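Local coordinates for protein gamma-glutamyltranspeptidase (Streptomyces lincolnensis, PDB 6J3A) that probably cleaves or transfers gamma-glutamyl-type amide groups, as an LmbA-like gamma-glutamyltranspeptidase homologue of the N-terminal nucleophile (Ntn) hydrolase clan, at residues A[81-85]-A[244-249]; A[27-31]-A[613-617]; A[196-200]-A[211-215]; A[316-320]-A[360-364]. Numbering follows the deposited sequence.

How the interactions relate
The four contacts are separate and do not touch. Interaction 2 pairs residues near both ends of the chain, so the other three fall within the long span it closes; interaction 3 likewise falls within the span closed by interaction 1, and interaction 4 follows later in the chain. Interactions 1 and 3 are the nearest pair, with centres about 23 Å apart, while interaction 4 lies about 43 Å, centre to centre, from both 2 and 3. Only interaction 2 uses the antiparallel sheet itself, through its outermost strand 613-616, and only it touches the second subunit. The others pack helices and loops outside the sheet, so each contact joins different elements of the fold.

Interaction 1. Residues A[81-85]-A[244-249]; sequences APAGA and TLTAAD
A capping box at the start of helix 247-252 receives a type I beta turn formed by Pro-82 to Ala-85. In the turn, Ala-83 (-48/-35) and Gly-84 (-94/11) take the corner positions and Ala-85 N bonds back to Pro-82 O at 2.9 Å. Across from it, Leu-245 (-51/141) and Thr-246 (-137/167) are extended before Ala-247 turns helical. The backbones approach closely, with CA atoms 5.2 Å apart for Pro-82 and Leu-245 and 5.4 Å for Gly-84 and Thr-244. Thr-246, the N-cap (chi1 p), accepts from Asp-249 N at OG1 (3.2 Å), while Asp-249 (chi1 m) accepts from Thr-246 N at OD2 (2.9 Å). The other carboxylate oxygen, Asp-249 OD1, takes a nearly linear 2.7 Å bond from Ala-83 N. Pro-82 suits its place as a rigid apolar wedge: its CG lies 3.8 Å from Leu-245 CD1, and its CB 3.6 Å from Thr-244 OG1. A glycine at 84 fits because a CB there would crowd Thr-244 CB; Gly-84 O instead meets Thr-244 CG2 at 3.5 Å. Ala-81 ties the turn to the loop of Gly-476 and Arg-477 by backbone hydrogen bonds. One carboxylate thus serves two backbone amides, so a single side chain both completes the capping box of its own helix and accepts from a turn distant in sequence.

Interaction 2. Residues A[27-31]-A[613-617]; sequences MAVLE and YAVGR
Both carboxylate oxygens of Glu-31 are used by the guanidinium of Arg-617, the last residue of the chain. Arg-617 NE gives a 2.7 Å bond to Glu-31 OE1 and Arg-617 NH2 one of 2.7 Å to Glu-31 OE2, a bidentate, side-on salt bridge. Glu-31 OE1 also bonds to Gln-24 of the second subunit, and Arg-617 NH1 to Tyr-137 of that subunit, while Phe-12 of the same chain adds a cation-pi contact. Glu-31 (chi1 m, chi2 m) lies in the last turn of helix 20-31, where its N bonds to Met-27 O at 2.9 Å; Arg-617 (chi1 p, then t, t) extends to it. One helical turn back, Met-27 (t, p, t) flexibly fills the buried gap: its CB touches Val-615 CG2 at 3.5 Å and its CE reaches Gly-616 CA at 3.8 Å. The CA atoms of Met-27 and Gly-616 are 7.0 Å apart, and Gly-616 is fully extended (170/-175). Strand 613-616 pairs antiparallel with strand 13-17, Val-615 bonding through its backbone to Val-15. A helix packed on the strand outermost within this chain, here forming part of the subunit interface, belongs to the layered alpha-beta architecture of the Ntn hydrolases.

Interaction 3. Residues A[196-200]-A[211-215]; sequences LAEVA and AAREV
Two short helical pieces, 196-200 and 211-215, approach to 9.6 Å between their axes, with an angle of 135° between their N-to-C directions. They belong to consecutive helices, 186-200 and 205-217, joined by a short connection as an alpha-alpha hairpin. The backbones are closest at Val-199 and Ala-211, whose CA atoms are 5.8 Å apart. Ala-211 to Val-215 are regular helix, with Val-215 N bonded to Ala-211 O at 3.0 Å; in the other piece Glu-198 (-85/5) and Val-199 (-111/-7) depart from ideal helical values, and Val-199 N reaches Leu-196 O by a weak bond of 3.3 Å. Val-199 (chi1 m) supplies the central apolar contact. A compact branched side chain suits it, since its CG1 sits over the small Ala-211 and Ala-212, 3.9 Å from Ala-211 CB and 4.0 Å from Ala-212 CB, and also meets Val-215 CG2 at 4.1 Å. The two alanines let the helix backbone come close to the valine. Phe-220 of helix 220-229 covers Val-215 and Glu-198, and Leu-127 of helix 127-140 borders Ala-212. Glu-198 (chi1 p) reaches past the valine contact, and its OE1 stands 3.6 Å from Val-215 CG2. The tightest approach is Val-199 CG1 to the backbone Ala-212 N, at 3.5 Å.

Interaction 4. Residues A[316-320]-A[360-364]; sequences REAWY and RTARL
The indole of Trp-319 (chi1 m, chi2 111°) swings out from the last turn of helix 299-319 and lies against the loop 360-364, whose residues are all extended (phi -65 to -112, psi 122 to 155). Its far corner does the work: CH2 lies 3.4 Å from Thr-361 O and 3.7 Å from Arg-360 CB, and CZ2 lies 3.6 Å from Ala-362 CA. A large apolar indole suits a place where it must meet backbone and CB atoms of three successive residues, and its NE1 is satisfied by Gly-355 O. Arg-360 (m, t) sets its CB against the ring, while its guanidinium leads away to Glu-330. Beside the indole, Ala-318 CB and Ala-362 CB meet at 4.2 Å, small residues that let helix and loop draw near, and the CA atoms of Ala-318 and Leu-364 are 5.5 Å apart. Leu-364 (m, t) reaches back, its CD2 4.1 Å from both Glu-317 CG and Ala-318 CA. Glu-317 (t, p) bends its carboxylate toward Arg-480, its salt-bridge partner. Tyr-320, whose N bonds to Arg-316 O at 2.9 Å, is the first residue to leave helical angles. A water bridges the backbones, 2.9 Å from Glu-317 O and 3.0 Å from Arg-363 O. This is a loop packed across the C-terminal end of a helix through a tryptophan, an alanine pair and a water-bridged pair of carbonyls.

Interaction 1. Residues A[81-85]-A[244-249]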
loop_
_atom_site.group_PDB
_atom_site.type_symbol
_atom_site.label_atom_id
_atom_site.label_comp_id
_atom_site.label_asym_id
_atom_site.label_seq_id
_atom_site.Cartn_x
_atom_site.Cartn_y
_atom_site.Cartn_z
ATOM N N ALA A 81 21.271 -31.094 8.900
ATOM C CA ALA A 81 20.831 -32.483 8.897
ATOM C C ALA A 81 21.040 -33.118 10.277
ATOM O O ALA A 81 21.990 -32.761 10.993
ATOM C CB ALA A 81 21.581 -33.274 7.841
ATOM N N PRO A 82 20.143 -34.051 10.667
ATOM C CA PRO A 82 20.383 -34.714 11.953
ATOM C C PRO A 82 21.606 -35.634 11.926
ATOM O O PRO A 82 22.015 -36.111 10.860
ATOM C CB PRO A 82 19.090 -35.508 12.206
ATOM C CG PRO A 82 18.064 -34.912 11.300
ATOM C CD PRO A 82 18.800 -34.341 10.128
ATOM N N ALA A 83 22.163 -35.871 13.109
ATOM C CA ALA A 83 23.306 -36.761 13.308
ATOM C C ALA A 83 23.172 -38.132 12.607
ATOM O O ALA A 83 24.172 -38.681 12.123
ATOM C CB ALA A 83 23.557 -36.940 14.799
ATOM N N GLY A 84 21.947 -38.665 12.538
ATOM C CA GLY A 84 21.668 -39.950 11.854
ATOM C C GLY A 84 21.224 -39.889 10.388
ATOM O O GLY A 84 20.790 -40.901 9.816
ATOM N N ALA A 85 21.347 -38.718 9.771
ATOM C CA ALA A 85 20.806 -38.494 8.437
ATOM C C ALA A 85 21.883 -38.686 7.398
ATOM O O ALA A 85 22.375 -37.715 6.826
ATOM C CB ALA A 85 20.211 -37.101 8.334
ATOM N N THR A 244 15.131 -39.361 11.502
ATOM C CA THR A 244 16.300 -39.699 12.323
ATOM C C THR A 244 16.594 -38.623 13.355
ATOM O O THR A 244 17.477 -38.802 14.189
ATOM C CB THR A 244 17.574 -39.873 11.472
ATOM O OG1 THR A 244 17.922 -38.627 10.849
ATOM C CG2 THR A 244 17.378 -40.936 10.401
ATOM N N LEU A 245 15.881 -37.499 13.268
ATOM C CA LEU A 245 15.977 -36.410 14.235
ATOM C C LEU A 245 15.828 -36.902 15.682
ATOM O O LEU A 245 15.017 -37.788 15.964
ATOM C CB LEU A 245 14.912 -35.350 13.925
ATOM C CG LEU A 245 15.053 -34.017 14.676
ATOM C CD1 LEU A 245 16.048 -33.093 13.989
ATOM C CD2 LEU A 245 13.705 -33.322 14.816
ATOM N N THR A 246 16.622 -36.320 16.580
ATOM C CA THR A 246 16.679 -36.731 17.989
ATOM C C THR A 246 16.710 -35.522 18.907
ATOM O O THR A 246 16.982 -34.407 18.473
ATOM C CB THR A 246 17.959 -37.545 18.306
ATOM O OG1 THR A 246 19.073 -36.653 18.463
ATOM C CG2 THR A 246 18.278 -38.575 17.212
ATOM N N ALA A 247 16.487 -35.776 20.191
ATOM C CA ALA A 247 16.536 -34.748 21.243
ATOM C C ALA A 247 17.844 -33.975 21.244
ATOM O O ALA A 247 17.838 -32.752 21.328
ATOM C CB ALA A 247 16.327 -35.388 22.605
ATOM N N ALA A 248 18.957 -34.703 21.152
ATOM C CA ALA A 248 20.304 -34.107 21.097
ATOM C C ALA A 248 20.616 -33.267 19.848
ATOM O O ALA A 248 21.412 -32.329 19.943
ATOM C CB ALA A 248 21.366 -35.187 21.250
ATOM N N ASP A 249 20.047 -33.612 18.687
ATOM C CA ASP A 249 20.198 -32.764 17.486
ATOM C C ASP A 249 19.698 -31.354 17.788
ATOM O O ASP A 249 20.349 -30.357 17.448
ATOM C CB ASP A 249 19.390 -33.283 16.285
ATOM C CG ASP A 249 19.943 -34.563 15.692
ATOM O OD1 ASP A 249 21.123 -34.600 15.301
ATOM O OD2 ASP A 249 19.183 -35.539 15.572
#

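Interaction 2. Residues A[27-31]-A[613-617]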
loop_
_atom_site.group_PDB
_atom_site.type_symbol
_atom_site.label_atom_id
_atom_site.label_comp_id
_atom_site.label_asym_id
_atom_site.label_seq_id
_atom_site.Cartn_x
_atom_site.Cartn_y
_atom_site.Cartn_z
ATOM N N MET A 27 5.462 -2.579 11.327
ATOM C CA MET A 27 5.411 -1.127 11.387
ATOM C C MET A 27 4.865 -0.650 12.724
ATOM O O MET A 27 5.338 0.346 13.265
ATOM C CB MET A 27 4.532 -0.595 10.265
ATOM C CG MET A 27 4.543 0.909 10.139
ATOM S SD MET A 27 6.126 1.464 9.516
ATOM C CE MET A 27 6.070 3.200 9.946
ATOM N N ALA A 28 3.861 -1.353 13.238
ATOM C CA ALA A 28 3.324 -1.082 14.576
ATOM C C ALA A 28 4.423 -1.080 15.650
ATOM O O ALA A 28 4.399 -0.268 16.565
ATOM C CB ALA A 28 2.235 -2.089 14.930
ATOM N N VAL A 29 5.385 -1.985 15.516
ATOM C CA VAL A 29 6.505 -2.060 16.441
ATOM C C VAL A 29 7.384 -0.816 16.335
ATOM O O VAL A 29 7.836 -0.286 17.357
ATOM C CB VAL A 29 7.310 -3.353 16.215
ATOM C CG1 VAL A 29 8.619 -3.352 17.004
ATOM C CG2 VAL A 29 6.451 -4.552 16.599
ATOM N N LEU A 30 7.618 -0.343 15.114
ATOM C CA LEU A 30 8.359 0.902 14.930
ATOM C C LEU A 30 7.634 2.068 15.588
ATOM O O LEU A 30 8.245 2.814 16.350
ATOM C CB LEU A 30 8.610 1.183 13.453
ATOM C CG LEU A 30 9.470 0.158 12.705
ATOM C CD1 LEU A 30 9.701 0.617 11.272
ATOM C CD2 LEU A 30 10.807 -0.081 13.393
ATOM N N GLU A 31 6.327 2.165 15.352
ATOM C CA GLU A 31 5.478 3.195 15.967
ATOM C C GLU A 31 5.505 3.191 17.501
ATOM O O GLU A 31 5.318 4.223 18.144
ATOM C CB GLU A 31 4.025 3.037 15.496
ATOM C CG GLU A 31 3.777 3.274 14.009
ATOM C CD GLU A 31 3.948 4.721 13.584
ATOM O OE1 GLU A 31 3.798 4.986 12.368
ATOM O OE2 GLU A 31 4.230 5.597 14.442
ATOM N N TYR A 613 3.047 -6.043 0.181
ATOM C CA TYR A 613 2.670 -4.677 0.524
ATOM C C TYR A 613 3.762 -3.981 1.325
ATOM O O TYR A 613 4.357 -4.588 2.231
ATOM C CB TYR A 613 1.333 -4.665 1.296
ATOM C CG TYR A 613 0.472 -3.437 1.032
ATOM C CD1 TYR A 613 -0.027 -3.160 -0.259
ATOM C CD2 TYR A 613 0.136 -2.562 2.072
ATOM C CE1 TYR A 613 -0.826 -2.034 -0.502
ATOM C CE2 TYR A 613 -0.661 -1.438 1.847
ATOM C CZ TYR A 613 -1.145 -1.168 0.567
ATOM O OH TYR A 613 -1.927 -0.044 0.366
ATOM N N ALA A 614 4.016 -2.720 0.963
ATOM C CA ALA A 614 4.913 -1.842 1.706
ATOM C C ALA A 614 4.128 -0.847 2.570
ATOM O O ALA A 614 3.044 -0.393 2.179
ATOM C CB ALA A 614 5.837 -1.097 0.753
ATOM N N VAL A 615 4.665 -0.528 3.746
ATOM C CA VAL A 615 4.113 0.547 4.585
ATOM C C VAL A 615 5.230 1.363 5.217
ATOM O O VAL A 615 6.291 0.827 5.544
ATOM C CB VAL A 615 3.144 0.037 5.697
ATOM C CG1 VAL A 615 2.064 -0.847 5.100
ATOM C CG2 VAL A 615 3.862 -0.715 6.814
ATOM N N GLY A 616 4.983 2.654 5.391
ATOM C CA GLY A 616 5.872 3.500 6.176
ATOM C C GLY A 616 5.558 4.969 6.054
ATOM O O GLY A 616 4.569 5.353 5.414
ATOM N N ARG A 617 6.406 5.790 6.676
ATOM C CA ARG A 617 6.168 7.238 6.754
ATOM C C ARG A 617 7.384 8.028 7.240
ATOM O O ARG A 617 8.425 7.452 7.551
ATOM C CB ARG A 617 4.963 7.535 7.663
ATOM C CG ARG A 617 5.172 7.164 9.116
ATOM C CD ARG A 617 4.047 7.681 9.989
ATOM N NE ARG A 617 4.338 7.448 11.406
ATOM C CZ ARG A 617 5.006 8.278 12.213
ATOM N NH1 ARG A 617 5.458 9.458 11.784
ATOM N NH2 ARG A 617 5.214 7.936 13.484
#

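Interaction 3. Residues A[196-200]-A[211-215]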
loop_
_atom_site.group_PDB
_atom_site.type_symbol
_atom_site.label_atom_id
_atom_site.label_comp_id
_atom_site.label_asym_id
_atom_site.label_seq_id
_atom_site.Cartn_x
_atom_site.Cartn_y
_atom_site.Cartn_z
ATOM N N LEU A 196 5.705 -17.994 26.471
ATOM C CA LEU A 196 5.799 -16.734 27.196
ATOM C C LEU A 196 5.578 -16.878 28.695
ATOM O O LEU A 196 6.299 -16.275 29.484
ATOM C CB LEU A 196 4.782 -15.741 26.654
ATOM C CG LEU A 196 5.015 -15.199 25.250
ATOM C CD1 LEU A 196 3.777 -14.417 24.832
ATOM C CD2 LEU A 196 6.251 -14.314 25.200
ATOM N N ALA A 197 4.572 -17.656 29.083
ATOM C CA ALA A 197 4.273 -17.860 30.502
ATOM C C ALA A 197 5.497 -18.392 31.248
ATOM O O ALA A 197 5.907 -17.824 32.269
ATOM C CB ALA A 197 3.090 -18.802 30.683
ATOM N N GLU A 198 6.106 -19.445 30.704
ATOM C CA GLU A 198 7.221 -20.106 31.381
ATOM C C GLU A 198 8.602 -19.497 31.146
ATOM O O GLU A 198 9.588 -20.054 31.611
ATOM C CB GLU A 198 7.235 -21.614 31.101
ATOM C CG GLU A 198 7.576 -22.046 29.688
ATOM C CD GLU A 198 7.930 -23.526 29.634
ATOM O OE1 GLU A 198 9.047 -23.889 30.081
ATOM O OE2 GLU A 198 7.087 -24.322 29.161
ATOM N N VAL A 199 8.687 -18.373 30.441
ATOM C CA VAL A 199 9.922 -17.567 30.444
ATOM C C VAL A 199 9.764 -16.216 31.159
ATOM O O VAL A 199 10.751 -15.503 31.344
ATOM C CB VAL A 199 10.496 -17.340 29.017
ATOM C CG1 VAL A 199 10.710 -18.671 28.301
ATOM C CG2 VAL A 199 9.614 -16.407 28.192
ATOM N N ALA A 200 8.545 -15.868 31.561
ATOM C CA ALA A 200 8.263 -14.552 32.143
ATOM C C ALA A 200 9.053 -14.312 33.425
ATOM O O ALA A 200 9.554 -13.214 33.657
ATOM C CB ALA A 200 6.773 -14.399 32.405
ATOM N N ALA A 211 16.009 -18.031 27.802
ATOM C CA ALA A 211 15.150 -19.101 28.352
ATOM C C ALA A 211 14.201 -19.671 27.302
ATOM O O ALA A 211 13.984 -20.880 27.254
ATOM C CB ALA A 211 14.356 -18.600 29.542
ATOM N N ALA A 212 13.643 -18.795 26.468
ATOM C CA ALA A 212 12.810 -19.204 25.331
ATOM C C ALA A 212 13.568 -20.046 24.301
ATOM O O ALA A 212 12.997 -20.954 23.694
ATOM C CB ALA A 212 12.212 -17.985 24.655
ATOM N N ARG A 213 14.843 -19.733 24.092
ATOM C CA ARG A 213 15.680 -20.529 23.200
ATOM C C ARG A 213 15.774 -21.968 23.702
ATOM O O ARG A 213 15.720 -22.904 22.914
ATOM C CB ARG A 213 17.077 -19.935 23.080
ATOM C CG ARG A 213 17.124 -18.546 22.475
ATOM C CD ARG A 213 18.549 -18.043 22.452
ATOM N NE ARG A 213 19.342 -18.747 21.450
ATOM C CZ ARG A 213 20.670 -18.739 21.378
ATOM N NH1 ARG A 213 21.406 -18.066 22.264
ATOM N NH2 ARG A 213 21.276 -19.421 20.412
ATOM N N GLU A 214 15.892 -22.119 25.019
ATOM C CA GLU A 214 15.972 -23.427 25.661
ATOM C C GLU A 214 14.651 -24.187 25.710
ATOM O O GLU A 214 14.652 -25.421 25.695
ATOM C CB GLU A 214 16.543 -23.285 27.071
ATOM C CG GLU A 214 17.989 -22.805 27.087
ATOM C CD GLU A 214 18.951 -23.725 26.334
ATOM O OE1 GLU A 214 19.926 -23.198 25.754
ATOM O OE2 GLU A 214 18.733 -24.963 26.313
ATOM N N VAL A 215 13.537 -23.465 25.779
ATOM C CA VAL A 215 12.213 -24.083 25.670
ATOM C C VAL A 215 12.007 -24.705 24.284
ATOM O O VAL A 215 11.489 -25.817 24.174
ATOM C CB VAL A 215 11.099 -23.072 25.996
ATOM C CG1 VAL A 215 9.722 -23.634 25.668
ATOM C CG2 VAL A 215 11.164 -22.707 27.472
#

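Interaction 4. Residues A[316-320]-A[360-364]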
loop_
_atom_site.group_PDB
_atom_site.type_symbol
_atom_site.label_atom_id
_atom_site.label_comp_id
_atom_site.label_asym_id
_atom_site.label_seq_id
_atom_site.Cartn_x
_atom_site.Cartn_y
_atom_site.Cartn_z
ATOM N N ARG A 316 26.644 -23.106 -9.310
ATOM C CA ARG A 316 25.873 -23.363 -8.088
ATOM C C ARG A 316 25.690 -24.867 -7.814
ATOM O O ARG A 316 25.959 -25.352 -6.713
ATOM C CB ARG A 316 24.513 -22.687 -8.164
ATOM C CG ARG A 316 23.692 -22.814 -6.888
ATOM C CD ARG A 316 22.233 -22.466 -7.107
ATOM N NE ARG A 316 21.457 -23.599 -7.621
ATOM C CZ ARG A 316 20.126 -23.667 -7.661
ATOM N NH1 ARG A 316 19.534 -24.751 -8.152
ATOM N NH2 ARG A 316 19.378 -22.674 -7.196
ATOM N N GLU A 317 25.226 -25.584 -8.830
ATOM C CA GLU A 317 24.993 -27.023 -8.730
ATOM C C GLU A 317 26.268 -27.829 -8.490
ATOM O O GLU A 317 26.295 -28.746 -7.661
ATOM C CB GLU A 317 24.329 -27.537 -10.009
ATOM C CG GLU A 317 23.853 -28.983 -9.917
ATOM C CD GLU A 317 22.946 -29.208 -8.724
ATOM O OE1 GLU A 317 21.982 -28.431 -8.562
ATOM O OE2 GLU A 317 23.207 -30.129 -7.931
ATOM N N ALA A 318 27.301 -27.500 -9.252
ATOM C CA ALA A 318 28.603 -28.167 -9.157
ATOM C C ALA A 318 29.345 -27.897 -7.857
ATOM O O ALA A 318 29.938 -28.810 -7.292
ATOM C CB ALA A 318 29.480 -27.766 -10.333
ATOM N N TRP A 319 29.319 -26.652 -7.396
ATOM C CA TRP A 319 30.234 -26.195 -6.347
ATOM C C TRP A 319 29.603 -25.844 -5.001
ATOM O O TRP A 319 30.296 -25.897 -3.983
ATOM C CB TRP A 319 31.083 -25.024 -6.873
ATOM C CG TRP A 319 31.866 -25.420 -8.098
ATOM C CD1 TRP A 319 31.680 -24.984 -9.379
ATOM C CD2 TRP A 319 32.920 -26.377 -8.151
ATOM N NE1 TRP A 319 32.569 -25.595 -10.223
ATOM C CE2 TRP A 319 33.337 -26.464 -9.496
ATOM C CE3 TRP A 319 33.559 -27.172 -7.184
ATOM C CZ2 TRP A 319 34.370 -27.313 -9.902
ATOM C CZ3 TRP A 319 34.576 -28.019 -7.581
ATOM C CH2 TRP A 319 34.977 -28.081 -8.933
ATOM N N TYR A 320 28.309 -25.506 -4.970
ATOM C CA TYR A 320 27.708 -24.965 -3.730
ATOM C C TYR A 320 27.226 -26.065 -2.814
ATOM O O TYR A 320 26.849 -27.153 -3.255
ATOM C CB TYR A 320 26.545 -24.010 -3.987
ATOM C CG TYR A 320 26.880 -22.684 -4.647
ATOM C CD1 TYR A 320 27.979 -22.533 -5.508
ATOM C CD2 TYR A 320 26.049 -21.578 -4.457
ATOM C CE1 TYR A 320 28.240 -21.326 -6.136
ATOM C CE2 TYR A 320 26.307 -20.367 -5.085
ATOM C CZ TYR A 320 27.402 -20.249 -5.927
ATOM O OH TYR A 320 27.667 -19.050 -6.549
ATOM N N ARG A 360 40.045 -27.012 -10.855
ATOM C CA ARG A 360 39.305 -28.128 -10.251
ATOM C C ARG A 360 38.271 -28.685 -11.228
ATOM O O ARG A 360 37.625 -27.924 -11.948
ATOM C CB ARG A 360 38.624 -27.700 -8.948
ATOM C CG ARG A 360 39.574 -27.561 -7.769
ATOM C CD ARG A 360 38.824 -27.376 -6.445
ATOM N NE ARG A 360 39.522 -26.449 -5.551
ATOM C CZ ARG A 360 39.665 -25.137 -5.768
ATOM N NH1 ARG A 360 40.325 -24.391 -4.893
ATOM N NH2 ARG A 360 39.163 -24.555 -6.857
ATOM N N THR A 361 38.152 -30.012 -11.269
ATOM C CA THR A 361 37.202 -30.690 -12.147
ATOM C C THR A 361 35.858 -30.732 -11.438
ATOM O O THR A 361 35.777 -31.102 -10.260
ATOM C CB THR A 361 37.627 -32.135 -12.474
ATOM O OG1 THR A 361 39.007 -32.161 -12.860
ATOM C CG2 THR A 361 36.767 -32.714 -13.612
ATOM N N ALA A 362 34.813 -30.363 -12.173
ATOM C CA ALA A 362 33.458 -30.312 -11.653
ATOM C C ALA A 362 32.881 -31.720 -11.531
ATOM O O ALA A 362 32.859 -32.476 -12.513
ATOM C CB ALA A 362 32.590 -29.469 -12.572
ATOM N N ARG A 363 32.433 -32.067 -10.325
ATOM C CA ARG A 363 31.745 -33.336 -10.095
ATOM C C ARG A 363 30.280 -33.088 -9.766
ATOM O O ARG A 363 29.943 -32.398 -8.796
ATOM C CB ARG A 363 32.398 -34.181 -8.997
ATOM C CG ARG A 363 32.356 -35.678 -9.330
ATOM C CD ARG A 363 32.005 -36.577 -8.158
ATOM N NE ARG A 363 33.129 -36.740 -7.239
ATOM C CZ ARG A 363 33.181 -37.629 -6.248
ATOM N NH1 ARG A 363 34.266 -37.678 -5.476
ATOM N NH2 ARG A 363 32.167 -38.473 -6.021
ATOM N N LEU A 364 29.425 -33.685 -10.584
ATOM C CA LEU A 364 27.998 -33.437 -10.562
ATOM C C LEU A 364 27.282 -34.650 -9.988
ATOM O O LEU A 364 27.785 -35.776 -10.049
ATOM C CB LEU A 364 27.502 -33.168 -11.988
ATOM C CG LEU A 364 27.814 -31.808 -12.621
ATOM C CD1 LEU A 364 27.540 -31.840 -14.125
ATOM C CD2 LEU A 364 27.000 -30.708 -11.949
HETATM O O HOH W 1 27.826 -31.195 -7.126
#